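PDB 5T8V: sister chromatid cohesion protein from Chaetomium thermophilum, which probably loads cohesin onto chromatin, this chain being the C-terminal HEAT-repeat part of the longer protein. Local coordinates for residues D420-E425 and M533-S538; R570-I573 and W578-T581. One frame throughout, in Å; residues are numbered along the deposited sequence.

Interaction 1: D420-E425 and M533-S538; sequences DWPAAE and MTFIIS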
loop_
_atom_site.group_PDB
_atom_site.type_symbol
_atom_site.label_atom_id
_atom_site.label_comp_id
_atom_site.label_asym_id
_atom_site.label_seq_id
_atom_site.Cartn_x
_atom_site.Cartn_y
_atom_site.Cartn_z
ATOM N N ASP A 420 -28.553 20.635 -10.333
ATOM C CA ASP A 420 -28.742 21.061 -11.715
ATOM C C ASP A 420 -28.333 19.989 -12.711
ATOM O O ASP A 420 -28.692 20.087 -13.890
ATOM C CB ASP A 420 -27.933 22.327 -12.001
ATOM C CG ASP A 420 -28.484 23.542 -11.298
ATOM O OD1 ASP A 420 -29.280 23.379 -10.350
ATOM O OD2 ASP A 420 -28.114 24.668 -11.693
ATOM N N TRP A 421 -27.593 18.973 -12.270
ATOM C CA TRP A 421 -26.950 18.021 -13.175
ATOM C C TRP A 421 -27.145 16.600 -12.659
ATOM O O TRP A 421 -26.185 15.907 -12.315
ATOM C CB TRP A 421 -25.469 18.360 -13.325
ATOM C CG TRP A 421 -25.239 19.698 -13.949
ATOM C CD1 TRP A 421 -24.883 20.849 -13.313
ATOM C CD2 TRP A 421 -25.366 20.027 -15.338
ATOM N NE1 TRP A 421 -24.775 21.877 -14.220
ATOM C CE2 TRP A 421 -25.066 21.397 -15.470
ATOM C CE3 TRP A 421 -25.702 19.297 -16.483
ATOM C CZ2 TRP A 421 -25.088 22.052 -16.699
ATOM C CZ3 TRP A 421 -25.724 19.949 -17.704
ATOM C CH2 TRP A 421 -25.419 21.312 -17.801
ATOM N N PRO A 422 -28.396 16.129 -12.605
ATOM C CA PRO A 422 -28.646 14.765 -12.112
ATOM C C PRO A 422 -28.089 13.664 -13.003
ATOM O O PRO A 422 -28.059 12.506 -12.568
ATOM C CB PRO A 422 -30.178 14.694 -12.034
ATOM C CG PRO A 422 -30.662 15.749 -12.959
ATOM C CD PRO A 422 -29.646 16.848 -12.894
ATOM N N ALA A 423 -27.645 13.975 -14.220
ATOM C CA ALA A 423 -27.059 12.957 -15.082
ATOM C C ALA A 423 -25.644 12.576 -14.671
ATOM O O ALA A 423 -25.123 11.570 -15.166
ATOM C CB ALA A 423 -27.057 13.433 -16.535
ATOM N N ALA A 424 -25.010 13.350 -13.789
ATOM C CA ALA A 424 -23.681 12.991 -13.309
ATOM C C ALA A 424 -23.705 11.646 -12.596
ATOM O O ALA A 424 -22.858 10.782 -12.844
ATOM C CB ALA A 424 -23.147 14.077 -12.373
ATOM N N GLU A 425 -24.671 11.451 -11.696
ATOM C CA GLU A 425 -24.745 10.194 -10.966
ATOM C C GLU A 425 -25.066 9.032 -11.892
ATOM O O GLU A 425 -24.665 7.899 -11.614
ATOM C CB GLU A 425 -25.787 10.288 -9.850
ATOM C CG GLU A 425 -25.944 9.011 -9.018
ATOM C CD GLU A 425 -26.860 7.984 -9.660
ATOM O OE1 GLU A 425 -27.665 8.365 -10.540
ATOM O OE2 GLU A 425 -26.771 6.793 -9.292
ATOM N N MET A 533 -35.160 19.253 -13.902
ATOM C CA MET A 533 -36.355 19.081 -13.084
ATOM C C MET A 533 -37.164 17.868 -13.530
ATOM O O MET A 533 -37.541 17.030 -12.706
ATOM C CB MET A 533 -37.208 20.347 -13.130
ATOM C CG MET A 533 -36.895 21.318 -12.012
ATOM S SD MET A 533 -38.099 22.644 -11.890
ATOM C CE MET A 533 -37.482 23.775 -13.133
ATOM N N THR A 534 -37.449 17.752 -14.828
ATOM C CA THR A 534 -38.215 16.598 -15.293
ATOM C C THR A 534 -37.483 15.295 -14.987
ATOM O O THR A 534 -38.094 14.317 -14.532
ATOM C CB THR A 534 -38.503 16.713 -16.792
ATOM O OG1 THR A 534 -37.274 16.846 -17.518
ATOM C CG2 THR A 534 -39.388 17.912 -17.078
ATOM N N PHE A 535 -36.169 15.270 -15.219
ATOM C CA PHE A 535 -35.361 14.099 -14.890
ATOM C C PHE A 535 -35.544 13.701 -13.430
ATOM O O PHE A 535 -35.862 12.547 -13.116
ATOM C CB PHE A 535 -33.894 14.407 -15.195
ATOM C CG PHE A 535 -32.984 13.213 -15.144
ATOM C CD1 PHE A 535 -32.420 12.805 -13.950
ATOM C CD2 PHE A 535 -32.662 12.522 -16.299
ATOM C CE1 PHE A 535 -31.569 11.720 -13.906
ATOM C CE2 PHE A 535 -31.814 11.437 -16.260
ATOM C CZ PHE A 535 -31.266 11.035 -15.063
ATOM N N ILE A 536 -35.359 14.657 -12.515
ATOM C CA ILE A 536 -35.497 14.351 -11.093
ATOM C C ILE A 536 -36.912 13.885 -10.777
ATOM O O ILE A 536 -37.113 12.988 -9.954
ATOM C CB ILE A 536 -35.088 15.570 -10.247
ATOM C CG1 ILE A 536 -33.562 15.670 -10.202
ATOM C CG2 ILE A 536 -35.651 15.476 -8.828
ATOM C CD1 ILE A 536 -33.040 16.969 -9.646
ATOM N N ILE A 537 -37.916 14.485 -11.418
ATOM C CA ILE A 537 -39.297 14.066 -11.189
ATOM C C ILE A 537 -39.469 12.594 -11.545
ATOM O O ILE A 537 -40.102 11.827 -10.804
ATOM C CB ILE A 537 -40.263 14.963 -11.987
ATOM C CG1 ILE A 537 -40.245 16.388 -11.434
ATOM C CG2 ILE A 537 -41.689 14.418 -11.929
ATOM C CD1 ILE A 537 -40.904 17.410 -12.343
ATOM N N SER A 538 -38.914 12.174 -12.683
ATOM C CA SER A 538 -39.024 10.771 -13.065
ATOM C C SER A 538 -38.276 9.875 -12.082
ATOM O O SER A 538 -38.763 8.795 -11.727
ATOM C CB SER A 538 -38.510 10.569 -14.491
ATOM O OG SER A 538 -37.203 11.083 -14.646
#
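P422 packs its ring against F535 and I536 of helix 527-550. The tight part of the contact is small and made of carbon atoms. P422 CB comes to 3.5 Å from F535 CD1, and P422 CG lies 3.6 Å from that same F535 CD1. The proline meets the phenyl ring obliquely, and the two side chains run past each other in opposite directions. F535 is turned with CG anti to its backbone N (chi1 -169°), which places CD1 beside the proline ring. I536 meets the proline differently, since the two side chains cross at about a right angle. I536 CG1 lies 4.0 Å from P422 CB, a looser touch than that of the ring. P422, F535 and I536 are all buried, and A532, one turn earlier on the same helix, also touches the proline.

Away from the proline the two segments separate quickly. A423 CB stays 5.1 Å from F535 CZ. D420 and W421 point away from this helix segment. D420 forms a salt bridge with R520, W421 packs on M311 and R312 of helix 305-315, and the backbone N of A423 is held by Q315 OE1. T534, on another side of helix 527-550, is partly exposed to solvent. The contact thus joins the chain around P422, which leads into helix 423-440, to the side of helix 527-550. Such apolar packing between neighbouring elements is typical of the all-helical solenoid built by HEAT repeats.

Interaction 2: R570-I573 and W578-T581; sequences REMI and WLST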
loop_
_atom_site.group_PDB
_atom_site.type_symbol
_atom_site.label_atom_id
_atom_site.label_comp_id
_atom_site.label_asym_id
_atom_site.label_seq_id
_atom_site.Cartn_x
_atom_site.Cartn_y
_atom_site.Cartn_z
ATOM N N ARG A 570 -47.496 11.065 -11.162
ATOM C CA ARG A 570 -47.983 10.833 -12.517
ATOM C C ARG A 570 -48.435 12.144 -13.154
ATOM O O ARG A 570 -48.011 12.493 -14.265
ATOM C CB ARG A 570 -49.122 9.813 -12.488
ATOM C CG ARG A 570 -49.464 9.210 -13.844
ATOM C CD ARG A 570 -50.868 9.593 -14.282
ATOM N NE ARG A 570 -51.885 9.124 -13.345
ATOM C CZ ARG A 570 -53.167 9.472 -13.392
ATOM N NH1 ARG A 570 -53.604 10.303 -14.330
ATOM N NH2 ARG A 570 -54.016 8.991 -12.495
ATOM N N GLU A 571 -49.285 12.897 -12.448
ATOM C CA GLU A 571 -49.711 14.201 -12.951
ATOM C C GLU A 571 -48.523 15.120 -13.197
ATOM O O GLU A 571 -48.541 15.925 -14.134
ATOM C CB GLU A 571 -50.681 14.854 -11.965
ATOM C CG GLU A 571 -51.975 14.083 -11.734
ATOM C CD GLU A 571 -52.936 14.173 -12.907
ATOM O OE1 GLU A 571 -52.472 14.316 -14.057
ATOM O OE2 GLU A 571 -54.163 14.108 -12.675
ATOM N N MET A 572 -47.483 15.015 -12.369
ATOM C CA MET A 572 -46.311 15.867 -12.530
ATOM C C MET A 572 -45.529 15.502 -13.784
ATOM O O MET A 572 -45.063 16.386 -14.512
ATOM C CB MET A 572 -45.417 15.757 -11.297
ATOM C CG MET A 572 -45.460 16.968 -10.389
ATOM S SD MET A 572 -44.702 16.628 -8.791
ATOM C CE MET A 572 -46.004 15.691 -8.023
ATOM N N ILE A 573 -45.366 14.206 -14.049
ATOM C CA ILE A 573 -44.650 13.785 -15.246
ATOM C C ILE A 573 -45.425 14.187 -16.492
ATOM O O ILE A 573 -44.838 14.610 -17.495
ATOM C CB ILE A 573 -44.384 12.269 -15.202
ATOM C CG1 ILE A 573 -43.395 11.949 -14.079
ATOM C CG2 ILE A 573 -43.845 11.770 -16.547
ATOM C CD1 ILE A 573 -43.191 10.468 -13.828
ATOM N N TRP A 578 -47.553 21.187 -13.060
ATOM C CA TRP A 578 -48.597 20.729 -12.147
ATOM C C TRP A 578 -48.203 20.955 -10.692
ATOM O O TRP A 578 -49.054 21.282 -9.857
ATOM C CB TRP A 578 -48.886 19.250 -12.405
ATOM C CG TRP A 578 -50.120 18.727 -11.733
ATOM C CD1 TRP A 578 -51.390 18.737 -12.232
ATOM C CD2 TRP A 578 -50.197 18.097 -10.449
ATOM N NE1 TRP A 578 -52.255 18.159 -11.334
ATOM C CE2 TRP A 578 -51.547 17.756 -10.232
ATOM C CE3 TRP A 578 -49.257 17.791 -9.460
ATOM C CZ2 TRP A 578 -51.981 17.127 -9.065
ATOM C CZ3 TRP A 578 -49.690 17.165 -8.303
ATOM C CH2 TRP A 578 -51.039 16.841 -8.116
ATOM N N LEU A 579 -46.918 20.795 -10.371
ATOM C CA LEU A 579 -46.477 20.910 -8.984
ATOM C C LEU A 579 -46.711 22.317 -8.448
ATOM O O LEU A 579 -47.388 22.506 -7.431
ATOM C CB LEU A 579 -44.998 20.532 -8.873
ATOM C CG LEU A 579 -44.355 20.748 -7.500
ATOM C CD1 LEU A 579 -45.059 19.923 -6.436
ATOM C CD2 LEU A 579 -42.871 20.416 -7.544
ATOM N N SER A 580 -46.151 23.323 -9.122
ATOM C CA SER A 580 -46.253 24.696 -8.642
ATOM C C SER A 580 -47.666 25.252 -8.756
ATOM O O SER A 580 -48.019 26.166 -8.004
ATOM C CB SER A 580 -45.281 25.589 -9.413
ATOM O OG SER A 580 -45.464 25.453 -10.811
ATOM N N THR A 581 -48.479 24.723 -9.673
ATOM C CA THR A 581 -49.831 25.240 -9.864
ATOM C C THR A 581 -50.784 24.742 -8.782
ATOM O O THR A 581 -51.586 25.519 -8.256
ATOM C CB THR A 581 -50.352 24.847 -11.251
ATOM O OG1 THR A 581 -49.565 25.492 -12.261
ATOM C CG2 THR A 581 -51.819 25.246 -11.429
#
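E571 lies over one face of the W578 indole. Its CB sits 3.5 Å from the centroid of the five-membered ring and 13° off the ring normal, a CH-pi contact. E571 CG reaches further along the same face, 4.0 Å from W578 CZ2. The glutamate chain bends at chi2 (-74°), and its carboxylate plane lies only 20° from the plane of the indole. It is the methylene carbons CB and CG that touch the indole.

M572 crosses the indole at about a right angle. M572 CE approaches W578 CZ3 at 4.0 Å, obliquely, at the six-membered ring. The middle of the methionine serves L579 instead. There M572 CG and SD both lie 3.9 Å from L579 CB, and the two side chains cross at a slant. With W578 replaced by alanine the indole is gone, and E571 CB would probably lose its packing partner while the methyl end of M572 turned more freely.

The contact closes a short link, with four residues between 570-573 and 578-581. It packs the start of the short helix 578-582 against the end of helix 556-574, and the chain changes direction between them. W506 also touches both M572 and L579. L579 packs in addition on R511 and E515 of helix 509-520, and M572 rests on I537 of helix 527-550.

Interactions 1 and 2 lie about 16 Å apart, centre to centre, and meet through helix 527-550. That helix supplies 533-538 to interaction 1. From another side, its I537 packs on I573, with I537 CG2 3.7 Å from I573 CG1. Interaction 1 is the more buried, a purely apolar touch between elements far apart in sequence. Interaction 2 is local and partly exposed, and it adds a glutamate over an aromatic face to its apolar packing. Both also border helix 509-520, through I536 in one and L579 in the other. Interaction 1 thus joins helices distant in sequence, and interaction 2 joins two that follow each other.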